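Local atomic coordinates of secretion activator protein, hypothetical (Brucella abortus bv. 1 str. 9-941, PDB entry 7DNP), a protein that probably cleaves the glycan strands of peptidoglycan as a muramidase of glycoside hydrolase family 108, an autolysin linked to the type IV secretion system. Residues M10-F14 against A61-Y65; T31-L37 against V53-K58; D88-H92 against W155-V159. One frame throughout, in Å; residues are numbered along the deposited sequence.

Overall arrangement
A ligand cleft can be assembled from contacts distant in sequence, and this mostly helical chain, the part of a longer protein that carries the GH108 and predicted peptidoglycan-binding regions, illustrates it. Contacts 2 and 3, with centres about 18 Å apart and nearest atoms about 5 Å apart, do not touch, yet both hold the bound GlcNAc-MurNAc dipeptide H9U. Contact 1, whose centre lies about 11 Å from that of contact 2 and about 14 Å from that of contact 3, joins them. Its Tyr65 OH lies 2.6 Å from Met33 O of contact 2, a probable hydrogen bond, while Tyr65 CE1 packs 3.8 Å from Ile91 CG1 of contact 3; Tyr65 itself lines the ligand pocket.

Contact 1: M10-F14 against A61-Y65; sequences MPHVF and ATDIY
Two helices can cross at some distance and still be joined by long side chains, as helices 5-17 and 58-70 are within the GH108 region. Segments 10-14 and 61-65 approach to 12.1 Å between axes, with N-to-C directions at 122°; the nearest CA atoms, of Met10 and Thr62, are 8.3 Å apart. Tyr65 (chi1 -81°), which also lines the ligand pocket, and Phe14 (chi1 -77°) fill the gap as an offset edge-to-face pair: the Tyr65 edge addresses the Phe14 face, centroids 5.9 Å apart and planes at 82°. Phe14 reaches helix 58-70 with CE1 4.1 Å from Ala61 CB and CZ 3.4 Å from Thr62 OG1, a hydroxyl hydrogen-bonded to Lys58 O. Met10, m at all three chi angles, places CE 3.4 Å from Tyr65 CD2 and SD 5.2 Å from the ring centroid, an oblique Met-aromatic contact. No hydrogen bond links the segments. Cohesion therefore comes from aromatic, sulfur and methyl packing, while the tyrosine hydroxyl hydrogen-bonds with Met33 O in the neighbouring turn.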
loop_
_atom_site.group_PDB
_atom_site.type_symbol
_atom_site.label_atom_id
_atom_site.label_comp_id
_atom_site.label_asym_id
_atom_site.label_seq_id
_atom_site.Cartn_x
_atom_site.Cartn_y
_atom_site.Cartn_z
ATOM N N MET A 10 8.310 -1.754 6.654
ATOM C CA MET A 10 9.095 -1.740 5.422
ATOM C C MET A 10 10.058 -2.915 5.273
ATOM O O MET A 10 10.223 -3.390 4.136
ATOM C CB MET A 10 9.848 -0.409 5.302
ATOM C CG MET A 10 8.970 0.757 4.895
ATOM S SD MET A 10 7.838 0.410 3.527
ATOM C CE MET A 10 8.994 -0.004 2.220
ATOM N N PRO A 11 10.725 -3.419 6.321
ATOM C CA PRO A 11 11.535 -4.633 6.120
ATOM C C PRO A 11 10.728 -5.800 5.573
ATOM O O PRO A 11 11.233 -6.559 4.737
ATOM C CB PRO A 11 12.090 -4.916 7.522
ATOM C CG PRO A 11 12.139 -3.583 8.168
ATOM C CD PRO A 11 10.925 -2.858 7.669
ATOM N N HIS A 12 9.473 -5.947 6.004
ATOM C CA HIS A 12 8.620 -6.993 5.447
ATOM C C HIS A 12 8.293 -6.734 3.982
ATOM O O HIS A 12 8.168 -7.683 3.202
ATOM C CB HIS A 12 7.331 -7.119 6.260
ATOM C CG HIS A 12 7.544 -7.648 7.642
ATOM N ND1 HIS A 12 7.453 -6.853 8.766
ATOM C CD2 HIS A 12 7.858 -8.889 8.084
ATOM C CE1 HIS A 12 7.697 -7.583 9.840
ATOM N NE2 HIS A 12 7.945 -8.822 9.453
ATOM N N VAL A 13 8.145 -5.469 3.588
ATOM C CA VAL A 13 7.908 -5.163 2.180
ATOM C C VAL A 13 9.116 -5.563 1.343
ATOM O O VAL A 13 8.990 -6.289 0.351
ATOM C CB VAL A 13 7.561 -3.674 1.999
ATOM C CG1 VAL A 13 7.506 -3.317 0.519
ATOM C CG2 VAL A 13 6.240 -3.342 2.684
ATOM N N PHE A 14 10.307 -5.101 1.734
ATOM C CA PHE A 14 11.510 -5.410 0.966
ATOM C C PHE A 14 11.782 -6.911 0.937
ATOM O O PHE A 14 12.220 -7.450 -0.087
ATOM C CB PHE A 14 12.710 -4.654 1.541
ATOM C CG PHE A 14 12.749 -3.196 1.159
ATOM C CD1 PHE A 14 12.971 -2.817 -0.154
ATOM C CD2 PHE A 14 12.560 -2.209 2.113
ATOM C CE1 PHE A 14 13.006 -1.483 -0.512
ATOM C CE2 PHE A 14 12.593 -0.872 1.762
ATOM C CZ PHE A 14 12.817 -0.508 0.448
ATOM N N ALA A 61 14.490 3.686 -3.351
ATOM C CA ALA A 61 13.237 2.958 -3.167
ATOM C C ALA A 61 12.602 3.293 -1.824
ATOM O O ALA A 61 11.384 3.478 -1.732
ATOM C CB ALA A 61 13.476 1.452 -3.285
ATOM N N THR A 62 13.420 3.398 -0.774
ATOM C CA THR A 62 12.888 3.741 0.541
ATOM C C THR A 62 12.319 5.156 0.559
ATOM O O THR A 62 11.258 5.393 1.147
ATOM C CB THR A 62 13.970 3.571 1.611
ATOM O OG1 THR A 62 14.481 2.232 1.563
ATOM C CG2 THR A 62 13.403 3.832 2.999
ATOM N N ASP A 63 13.000 6.111 -0.080
ATOM C CA ASP A 63 12.452 7.464 -0.147
ATOM C C ASP A 63 11.134 7.482 -0.908
ATOM O O ASP A 63 10.207 8.216 -0.549
ATOM C CB ASP A 63 13.446 8.420 -0.807
ATOM C CG ASP A 63 14.738 8.564 -0.028
ATOM O OD1 ASP A 63 14.721 8.431 1.213
ATOM O OD2 ASP A 63 15.778 8.820 -0.668
ATOM N N ILE A 64 11.038 6.681 -1.971
ATOM C CA ILE A 64 9.810 6.623 -2.755
ATOM C C ILE A 64 8.672 6.046 -1.926
ATOM O O ILE A 64 7.557 6.579 -1.927
ATOM C CB ILE A 64 10.037 5.809 -4.040
ATOM C CG1 ILE A 64 10.943 6.588 -5.003
ATOM C CG2 ILE A 64 8.701 5.449 -4.680
ATOM C CD1 ILE A 64 11.485 5.748 -6.139
ATOM N N TYR A 65 8.931 4.947 -1.214
ATOM C CA TYR A 65 7.907 4.358 -0.362
ATOM C C TYR A 65 7.506 5.312 0.761
ATOM O O TYR A 65 6.326 5.388 1.123
ATOM C CB TYR A 65 8.401 3.029 0.210
ATOM C CG TYR A 65 8.260 1.858 -0.745
ATOM C CD1 TYR A 65 7.053 1.593 -1.383
ATOM C CD2 TYR A 65 9.338 1.025 -1.014
ATOM C CE1 TYR A 65 6.925 0.526 -2.256
ATOM C CE2 TYR A 65 9.219 -0.043 -1.887
ATOM C CZ TYR A 65 8.015 -0.289 -2.502
ATOM O OH TYR A 65 7.907 -1.354 -3.368
#

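Contact 2: T31-L37 against V53-K58; sequences TNMGITL and VKALTK. With H9U ((2R)-2-[[(2S)-2-[[(2R)-2-[(2R,3S,4R,5R,6S)-5-acetamido-3-[(2S,3R,4R,5S,6R)-3-acetamido-6-(hydroxymethyl)-4,5-bis(oxidanyl)oxan-2-yl]oxy-2-(hydroxymethyl)-6-oxidanyl-oxan-4-yl]oxypropanoyl]amino]propanoyl]amino]pentanedioic acid), chain B.
Residues 31-37 form a beta hairpin with one flank toward the ligand and the other packed on segment 53-58. Strand 31-32 and the weakly bonded strand 35-36 are joined by a type I' turn (Asn32 to Ile35), closed by Asn32 N to Ile35 O (3.0 Å) and Ile35 N to Asn32 O (2.9 Å). Gly34 adopts phi/psi of 87/-9, where a CB would strike the preceding carbonyl. Segment 53-58 leaves helix 50-54 and runs extended through Leu56 to Thr57, N-cap of the next helix; CA atoms of Asn32 and Val53 are 6.1 Å apart. Val53 is the main bump: CG1 enters a hollow made by Asn32 CB (4.0 Å) and Ile35 O (3.9 Å), and CG2 meets Leu37 CB (3.9 Å). Leu56 wedges CD2 against Ile35 CB (3.6 Å), while Met33 (m, t, m) drapes CE over Leu56 CG (3.9 Å). Asn32 ND2 (chi1 t) hydrogen-bonds to Val53 O (3.0 Å). Gly34 O accepts from H9U O08 (2.7 Å) and Thr36 N donates to H9U O12 (3.2 Å). The hairpin completes an antiparallel sheet with strand 20-21; Leu40 of helix 37-44 packs on Val53 and Leu56, and Ala61 of helix 58-70 on Met33 and Ile35.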
loop_
_atom_site.group_PDB
_atom_site.type_symbol
_atom_site.label_atom_id
_atom_site.label_comp_id
_atom_site.label_asym_id
_atom_site.label_seq_id
_atom_site.Cartn_x
_atom_site.Cartn_y
_atom_site.Cartn_z
ATOM N N THR A 31 9.783 -4.340 -12.247
ATOM C CA THR A 31 9.873 -3.707 -10.941
ATOM C C THR A 31 11.201 -4.057 -10.281
ATOM O O THR A 31 11.807 -5.095 -10.563
ATOM C CB THR A 31 8.731 -4.142 -10.013
ATOM O OG1 THR A 31 8.843 -5.546 -9.756
ATOM C CG2 THR A 31 7.372 -3.851 -10.641
ATOM N N ASN A 32 11.642 -3.174 -9.387
ATOM C CA ASN A 32 12.780 -3.432 -8.514
ATOM C C ASN A 32 12.370 -3.079 -7.093
ATOM O O ASN A 32 11.995 -1.933 -6.821
ATOM C CB ASN A 32 14.011 -2.627 -8.937
ATOM C CG ASN A 32 15.297 -3.180 -8.344
ATOM O OD1 ASN A 32 15.267 -3.967 -7.398
ATOM N ND2 ASN A 32 16.432 -2.776 -8.906
ATOM N N MET A 33 12.436 -4.064 -6.195
ATOM C CA MET A 33 11.956 -3.907 -4.822
ATOM C C MET A 33 10.510 -3.419 -4.799
ATOM O O MET A 33 10.100 -2.669 -3.907
ATOM C CB MET A 33 12.866 -2.969 -4.025
ATOM C CG MET A 33 14.315 -3.420 -4.004
ATOM S SD MET A 33 15.455 -2.102 -3.576
ATOM C CE MET A 33 15.487 -1.176 -5.115
ATOM N N GLY A 34 9.730 -3.837 -5.796
ATOM C CA GLY A 34 8.339 -3.458 -5.906
ATOM C C GLY A 34 8.079 -2.157 -6.634
ATOM O O GLY A 34 6.914 -1.850 -6.919
ATOM N N ILE A 35 9.114 -1.387 -6.954
ATOM C CA ILE A 35 8.954 -0.084 -7.591
ATOM C C ILE A 35 8.824 -0.275 -9.098
ATOM O O ILE A 35 9.709 -0.855 -9.737
ATOM C CB ILE A 35 10.133 0.840 -7.253
ATOM C CG1 ILE A 35 10.286 0.970 -5.737
ATOM C CG2 ILE A 35 9.945 2.206 -7.901
ATOM C CD1 ILE A 35 9.194 1.785 -5.091
ATOM N N THR A 36 7.730 0.227 -9.673
ATOM C CA THR A 36 7.501 0.093 -11.104
ATOM C C THR A 36 8.177 1.224 -11.868
ATOM O O THR A 36 8.660 2.207 -11.294
ATOM C CB THR A 36 6.010 0.095 -11.437
ATOM O OG1 THR A 36 5.487 1.422 -11.277
ATOM C CG2 THR A 36 5.252 -0.870 -10.538
ATOM N N LEU A 37 8.182 1.082 -13.196
ATOM C CA LEU A 37 8.826 2.077 -14.044
ATOM C C LEU A 37 8.096 3.412 -13.981
ATOM O O LEU A 37 8.732 4.473 -13.942
ATOM C CB LEU A 37 8.898 1.564 -15.481
ATOM C CG LEU A 37 9.695 2.406 -16.471
ATOM C CD1 LEU A 37 10.500 1.501 -17.390
ATOM C CD2 LEU A 37 8.773 3.306 -17.275
ATOM N N VAL A 53 15.325 1.321 -13.771
ATOM C CA VAL A 53 14.623 0.543 -12.755
ATOM C C VAL A 53 15.523 -0.566 -12.225
ATOM O O VAL A 53 15.599 -0.801 -11.013
ATOM C CB VAL A 53 13.307 -0.015 -13.327
ATOM C CG1 VAL A 53 12.649 -0.965 -12.334
ATOM C CG2 VAL A 53 12.369 1.127 -13.679
ATOM N N LYS A 54 16.239 -1.246 -13.124
ATOM C CA LYS A 54 17.145 -2.312 -12.713
ATOM C C LYS A 54 18.264 -1.797 -11.810
ATOM O O LYS A 54 18.709 -2.517 -10.908
ATOM C CB LYS A 54 17.721 -2.997 -13.955
ATOM C CG LYS A 54 18.432 -4.305 -13.688
ATOM C CD LYS A 54 18.632 -5.088 -14.979
ATOM C CE LYS A 54 19.083 -6.515 -14.704
ATOM N NZ LYS A 54 20.559 -6.604 -14.503
ATOM N N ALA A 55 18.719 -0.562 -12.016
ATOM C CA ALA A 55 19.785 0.004 -11.197
ATOM C C ALA A 55 19.282 0.714 -9.942
ATOM O O ALA A 55 20.104 1.213 -9.170
ATOM C CB ALA A 55 20.631 0.979 -12.027
ATOM N N LEU A 56 17.968 0.769 -9.716
ATOM C CA LEU A 56 17.416 1.471 -8.560
ATOM C C LEU A 56 18.078 1.024 -7.262
ATOM O O LEU A 56 18.240 -0.174 -7.015
ATOM C CB LEU A 56 15.907 1.233 -8.479
ATOM C CG LEU A 56 15.152 1.991 -7.381
ATOM C CD1 LEU A 56 15.320 3.487 -7.551
ATOM C CD2 LEU A 56 13.675 1.620 -7.389
ATOM N N THR A 57 18.462 1.995 -6.436
ATOM C CA THR A 57 19.054 1.727 -5.134
ATOM C C THR A 57 17.963 1.548 -4.083
ATOM O O THR A 57 16.845 2.046 -4.220
ATOM C CB THR A 57 19.992 2.860 -4.697
ATOM O OG1 THR A 57 19.218 4.014 -4.326
ATOM C CG2 THR A 57 20.968 3.238 -5.810
ATOM N N LYS A 58 18.312 0.830 -3.012
ATOM C CA LYS A 58 17.368 0.658 -1.913
ATOM C C LYS A 58 17.085 1.979 -1.205
ATOM O O LYS A 58 15.965 2.195 -0.732
ATOM C CB LYS A 58 17.895 -0.383 -0.922
ATOM C CG LYS A 58 16.895 -0.786 0.152
ATOM C CD LYS A 58 17.410 -1.952 0.995
ATOM C CE LYS A 58 16.339 -2.449 1.957
ATOM N NZ LYS A 58 16.875 -3.426 2.950
HETATM C C22 H9U B . 2.349 -2.983 -8.359
HETATM C C24 H9U B . 1.803 -5.274 -9.035
HETATM C C26 H9U B . 3.627 -3.522 -7.686
HETATM C C28 H9U B . 3.141 -5.774 -8.468
HETATM C C23 H9U B . 1.881 -3.860 -9.458
HETATM C C25 H9U B . 1.714 -0.707 -8.464
HETATM C C27 H9U B . 2.425 0.638 -8.177
HETATM C C29 H9U B . 1.441 1.704 -7.883
HETATM C C30 H9U B . 0.400 1.813 -8.923
HETATM C C31 H9U B . -0.311 0.462 -9.086
HETATM C C32 H9U B . 0.051 -3.627 -11.127
HETATM C C33 H9U B . 3.883 -2.792 -6.404
HETATM C C34 H9U B . -1.416 0.554 -10.094
HETATM C C35 H9U B . 0.332 -7.110 -9.980
HETATM C C36 H9U B . -1.440 -3.894 -10.959
HETATM C C37 H9U B . 4.724 0.794 -6.929
HETATM C C38 H9U B . 0.284 -2.445 -12.054
HETATM C C39 H9U B . -3.442 -4.028 -9.421
HETATM C C40 H9U B . -0.060 -8.058 -11.109
HETATM C C41 H9U B . 5.461 0.575 -5.608
HETATM C C42 H9U B . -4.152 -2.710 -9.707
HETATM C C43 H9U B . -5.218 -1.156 -11.420
HETATM C C44 H9U B . -3.702 -4.434 -7.983
HETATM C C45 H9U B . -4.186 -0.169 -11.949
HETATM C C46 H9U B . -6.244 -1.398 -12.516
HETATM C C47 H9U B . -7.384 -0.383 -12.442
HETATM C C48 H9U B . -8.442 -0.652 -13.508
HETATM N N18 H9U B . 1.433 -6.193 -10.153
HETATM N N19 H9U B . 3.302 0.481 -6.973
HETATM N N20 H9U B . -2.023 -3.784 -9.616
HETATM N N21 H9U B . -4.548 -2.406 -11.086
HETATM O O01 H9U B . 2.618 -1.666 -8.892
HETATM O O02 H9U B . 3.564 -4.947 -7.340
HETATM O O03 H9U B . 0.663 -0.557 -9.484
HETATM O O04 H9U B . 0.534 -3.357 -9.827
HETATM O O05 H9U B . 4.102 -5.705 -9.442
HETATM O O06 H9U B . 2.122 3.008 -7.725
HETATM O O07 H9U B . -0.567 2.811 -8.545
HETATM O O08 H9U B . 4.980 -3.418 -5.793
HETATM O O09 H9U B . -0.882 0.916 -11.337
HETATM O O10 H9U B . -0.274 -7.130 -8.959
HETATM O O11 H9U B . -2.113 -4.191 -11.886
HETATM O O12 H9U B . 5.312 1.213 -7.875
HETATM O O13 H9U B . -4.358 -1.951 -8.815
HETATM O O14 H9U B . -4.313 1.061 -11.700
HETATM O O15 H9U B . -3.213 -0.586 -12.633
HETATM O O16 H9U B . -8.305 -1.633 -14.289
HETATM O O17 H9U B . -9.444 0.108 -13.602
#

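Contact 3: D88-H92 against W155-V159. With H9U ((2R)-2-[[(2S)-2-[[(2R)-2-[(2R,3S,4R,5R,6S)-5-acetamido-3-[(2S,3R,4R,5S,6R)-3-acetamido-6-(hydroxymethyl)-4,5-bis(oxidanyl)oxan-2-yl]oxy-2-(hydroxymethyl)-6-oxidanyl-oxan-4-yl]oxypropanoyl]amino]propanoyl]amino]pentanedioic acid), chain B.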
loop_
_atom_site.group_PDB
_atom_site.type_symbol
_atom_site.label_atom_id
_atom_site.label_comp_id
_atom_site.label_asym_id
_atom_site.label_seq_id
_atom_site.Cartn_x
_atom_site.Cartn_y
_atom_site.Cartn_z
ATOM N N ASP A 88 -0.075 -1.023 2.403
ATOM C CA ASP A 88 0.109 -2.101 1.435
ATOM C C ASP A 88 -0.855 -1.967 0.264
ATOM O O ASP A 88 -0.462 -2.170 -0.891
ATOM C CB ASP A 88 -0.052 -3.470 2.087
ATOM C CG ASP A 88 0.321 -4.588 1.135
ATOM O OD1 ASP A 88 1.531 -4.823 0.954
ATOM O OD2 ASP A 88 -0.588 -5.200 0.533
ATOM N N PHE A 89 -2.120 -1.642 0.542
ATOM C CA PHE A 89 -3.076 -1.338 -0.519
ATOM C C PHE A 89 -2.546 -0.215 -1.408
ATOM O O PHE A 89 -2.601 -0.304 -2.641
ATOM C CB PHE A 89 -4.426 -0.971 0.117
ATOM C CG PHE A 89 -5.621 -1.081 -0.804
ATOM C CD1 PHE A 89 -5.477 -1.256 -2.172
ATOM C CD2 PHE A 89 -6.905 -0.984 -0.281
ATOM C CE1 PHE A 89 -6.589 -1.343 -2.999
ATOM C CE2 PHE A 89 -8.019 -1.071 -1.101
ATOM C CZ PHE A 89 -7.858 -1.252 -2.466
ATOM N N ALA A 90 -1.983 0.830 -0.793
ATOM C CA ALA A 90 -1.415 1.933 -1.562
ATOM C C ALA A 90 -0.255 1.467 -2.430
ATOM O O ALA A 90 -0.110 1.915 -3.573
ATOM C CB ALA A 90 -0.958 3.050 -0.622
ATOM N N ILE A 91 0.593 0.581 -1.907
ATOM C CA ILE A 91 1.723 0.101 -2.700
ATOM C C ILE A 91 1.226 -0.678 -3.909
ATOM O O ILE A 91 1.740 -0.529 -5.024
ATOM C CB ILE A 91 2.668 -0.749 -1.831
ATOM C CG1 ILE A 91 3.417 0.139 -0.834
ATOM C CG2 ILE A 91 3.646 -1.534 -2.711
ATOM C CD1 ILE A 91 4.202 -0.643 0.209
ATOM N N HIS A 92 0.186 -1.485 -3.710
ATOM C CA HIS A 92 -0.308 -2.390 -4.741
ATOM C C HIS A 92 -1.155 -1.680 -5.789
ATOM O O HIS A 92 -1.106 -2.045 -6.970
ATOM C CB HIS A 92 -1.122 -3.501 -4.079
ATOM C CG HIS A 92 -1.306 -4.719 -4.927
ATOM N ND1 HIS A 92 -2.457 -5.476 -4.892
ATOM C CD2 HIS A 92 -0.484 -5.323 -5.817
ATOM C CE1 HIS A 92 -2.339 -6.493 -5.726
ATOM N NE2 HIS A 92 -1.151 -6.422 -6.302
ATOM N N TRP A 155 -3.004 -12.568 -5.158
ATOM C CA TRP A 155 -3.521 -11.372 -4.497
ATOM C C TRP A 155 -4.261 -11.727 -3.214
ATOM O O TRP A 155 -4.104 -11.053 -2.190
ATOM C CB TRP A 155 -4.453 -10.612 -5.439
ATOM C CG TRP A 155 -3.773 -9.846 -6.540
ATOM C CD1 TRP A 155 -2.442 -9.582 -6.657
ATOM C CD2 TRP A 155 -4.404 -9.241 -7.676
ATOM N NE1 TRP A 155 -2.205 -8.849 -7.797
ATOM C CE2 TRP A 155 -3.395 -8.626 -8.437
ATOM C CE3 TRP A 155 -5.727 -9.160 -8.120
ATOM C CZ2 TRP A 155 -3.665 -7.937 -9.618
ATOM C CZ3 TRP A 155 -5.994 -8.479 -9.295
ATOM C CH2 TRP A 155 -4.968 -7.877 -10.029
ATOM N N THR A 156 -5.085 -12.777 -3.260
ATOM C CA THR A 156 -5.830 -13.199 -2.078
ATOM C C THR A 156 -4.888 -13.571 -0.943
ATOM O O THR A 156 -5.126 -13.216 0.216
ATOM C CB THR A 156 -6.739 -14.375 -2.435
ATOM O OG1 THR A 156 -7.643 -13.976 -3.471
ATOM C CG2 THR A 156 -7.538 -14.830 -1.224
ATOM N N SER A 157 -3.797 -14.266 -1.267
ATOM C CA SER A 157 -2.823 -14.640 -0.250
ATOM C C SER A 157 -2.105 -13.410 0.299
ATOM O O SER A 157 -1.831 -13.328 1.502
ATOM C CB SER A 157 -1.835 -15.650 -0.841
ATOM O OG SER A 157 -0.789 -15.947 0.061
ATOM N N ARG A 158 -1.813 -12.436 -0.566
ATOM C CA ARG A 158 -1.169 -11.206 -0.119
ATOM C C ARG A 158 -2.048 -10.450 0.871
ATOM O O ARG A 158 -1.572 -9.995 1.917
ATOM C CB ARG A 158 -0.832 -10.324 -1.323
ATOM C CG ARG A 158 -0.416 -8.908 -0.953
ATOM C CD ARG A 158 -0.002 -8.111 -2.182
ATOM N NE ARG A 158 0.582 -6.824 -1.814
ATOM C CZ ARG A 158 1.423 -6.138 -2.583
ATOM N NH1 ARG A 158 1.787 -6.617 -3.766
ATOM N NH2 ARG A 158 1.909 -4.973 -2.166
ATOM N N VAL A 159 -3.341 -10.305 0.560
ATOM C CA VAL A 159 -4.237 -9.570 1.449
ATOM C C VAL A 159 -4.348 -10.274 2.793
ATOM O O VAL A 159 -4.365 -9.628 3.849
ATOM C CB VAL A 159 -5.619 -9.379 0.795
ATOM C CG1 VAL A 159 -6.563 -8.660 1.753
ATOM C CG2 VAL A 159 -5.491 -8.597 -0.504
HETATM C C22 H9U B . 2.349 -2.983 -8.359
HETATM C C24 H9U B . 1.803 -5.274 -9.035
HETATM C C26 H9U B . 3.627 -3.522 -7.686
HETATM C C28 H9U B . 3.141 -5.774 -8.468
HETATM C C23 H9U B . 1.881 -3.860 -9.458
HETATM C C25 H9U B . 1.714 -0.707 -8.464
HETATM C C27 H9U B . 2.425 0.638 -8.177
HETATM C C29 H9U B . 1.441 1.704 -7.883
HETATM C C30 H9U B . 0.400 1.813 -8.923
HETATM C C31 H9U B . -0.311 0.462 -9.086
HETATM C C32 H9U B . 0.051 -3.627 -11.127
HETATM C C33 H9U B . 3.883 -2.792 -6.404
HETATM C C34 H9U B . -1.416 0.554 -10.094
HETATM C C35 H9U B . 0.332 -7.110 -9.980
HETATM C C36 H9U B . -1.440 -3.894 -10.959
HETATM C C37 H9U B . 4.724 0.794 -6.929
HETATM C C38 H9U B . 0.284 -2.445 -12.054
HETATM C C39 H9U B . -3.442 -4.028 -9.421
HETATM C C40 H9U B . -0.060 -8.058 -11.109
HETATM C C41 H9U B . 5.461 0.575 -5.608
HETATM C C42 H9U B . -4.152 -2.710 -9.707
HETATM C C43 H9U B . -5.218 -1.156 -11.420
HETATM C C44 H9U B . -3.702 -4.434 -7.983
HETATM C C45 H9U B . -4.186 -0.169 -11.949
HETATM C C46 H9U B . -6.244 -1.398 -12.516
HETATM C C47 H9U B . -7.384 -0.383 -12.442
HETATM C C48 H9U B . -8.442 -0.652 -13.508
HETATM N N18 H9U B . 1.433 -6.193 -10.153
HETATM N N19 H9U B . 3.302 0.481 -6.973
HETATM N N20 H9U B . -2.023 -3.784 -9.616
HETATM N N21 H9U B . -4.548 -2.406 -11.086
HETATM O O01 H9U B . 2.618 -1.666 -8.892
HETATM O O02 H9U B . 3.564 -4.947 -7.340
HETATM O O03 H9U B . 0.663 -0.557 -9.484
HETATM O O04 H9U B . 0.534 -3.357 -9.827
HETATM O O05 H9U B . 4.102 -5.705 -9.442
HETATM O O06 H9U B . 2.122 3.008 -7.725
HETATM O O07 H9U B . -0.567 2.811 -8.545
HETATM O O08 H9U B . 4.980 -3.418 -5.793
HETATM O O09 H9U B . -0.882 0.916 -11.337
HETATM O O10 H9U B . -0.274 -7.130 -8.959
HETATM O O11 H9U B . -2.113 -4.191 -11.886
HETATM O O12 H9U B . 5.312 1.213 -7.875
HETATM O O13 H9U B . -4.358 -1.951 -8.815
HETATM O O14 H9U B . -4.313 1.061 -11.700
HETATM O O15 H9U B . -3.213 -0.586 -12.633
HETATM O O16 H9U B . -8.305 -1.633 -14.289
HETATM O O17 H9U B . -9.444 0.108 -13.602
#
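The pocket for the muropeptide H9U is walled here by two helices whose side chains both bind ligand and brace one another, an example of a binding residue held from several directions. Segments 88-92 and 155-159 run roughly antiparallel, at 151°, with axes 12.3 Å apart. His92 is the hub. The guanidinium of Arg158 stacks on one of its faces, centres 4.2 Å apart and planes at 29°, while C44 of H9U, the alanine methyl of the peptide, lies over the opposite face. The edge of the imidazole points at the face of the Trp155 five-membered ring, centroids 4.4 Å apart and planes at 82°. His92 NE2 (2.9 Å) and Trp155 NE1 (2.8 Å) both donate to H9U O10, the MurNAc acetamide carbonyl, so one ligand oxygen is bound from both helices. Backbone carbonyls extend the grip: Ile91 O accepts from H9U N19 (2.7 Å) and His92 O from H9U N20 (3.3 Å). A bidentate salt bridge holds the arginine, Arg158 NE to Asp88 OD2 and Arg158 NH2 to Asp88 OD1, each 3.1 Å. Helix 127-142 backs this buried junction, its Arg138 forming a second salt bridge to Asp88, and helix 95-106 packs against Phe89 and Ala90.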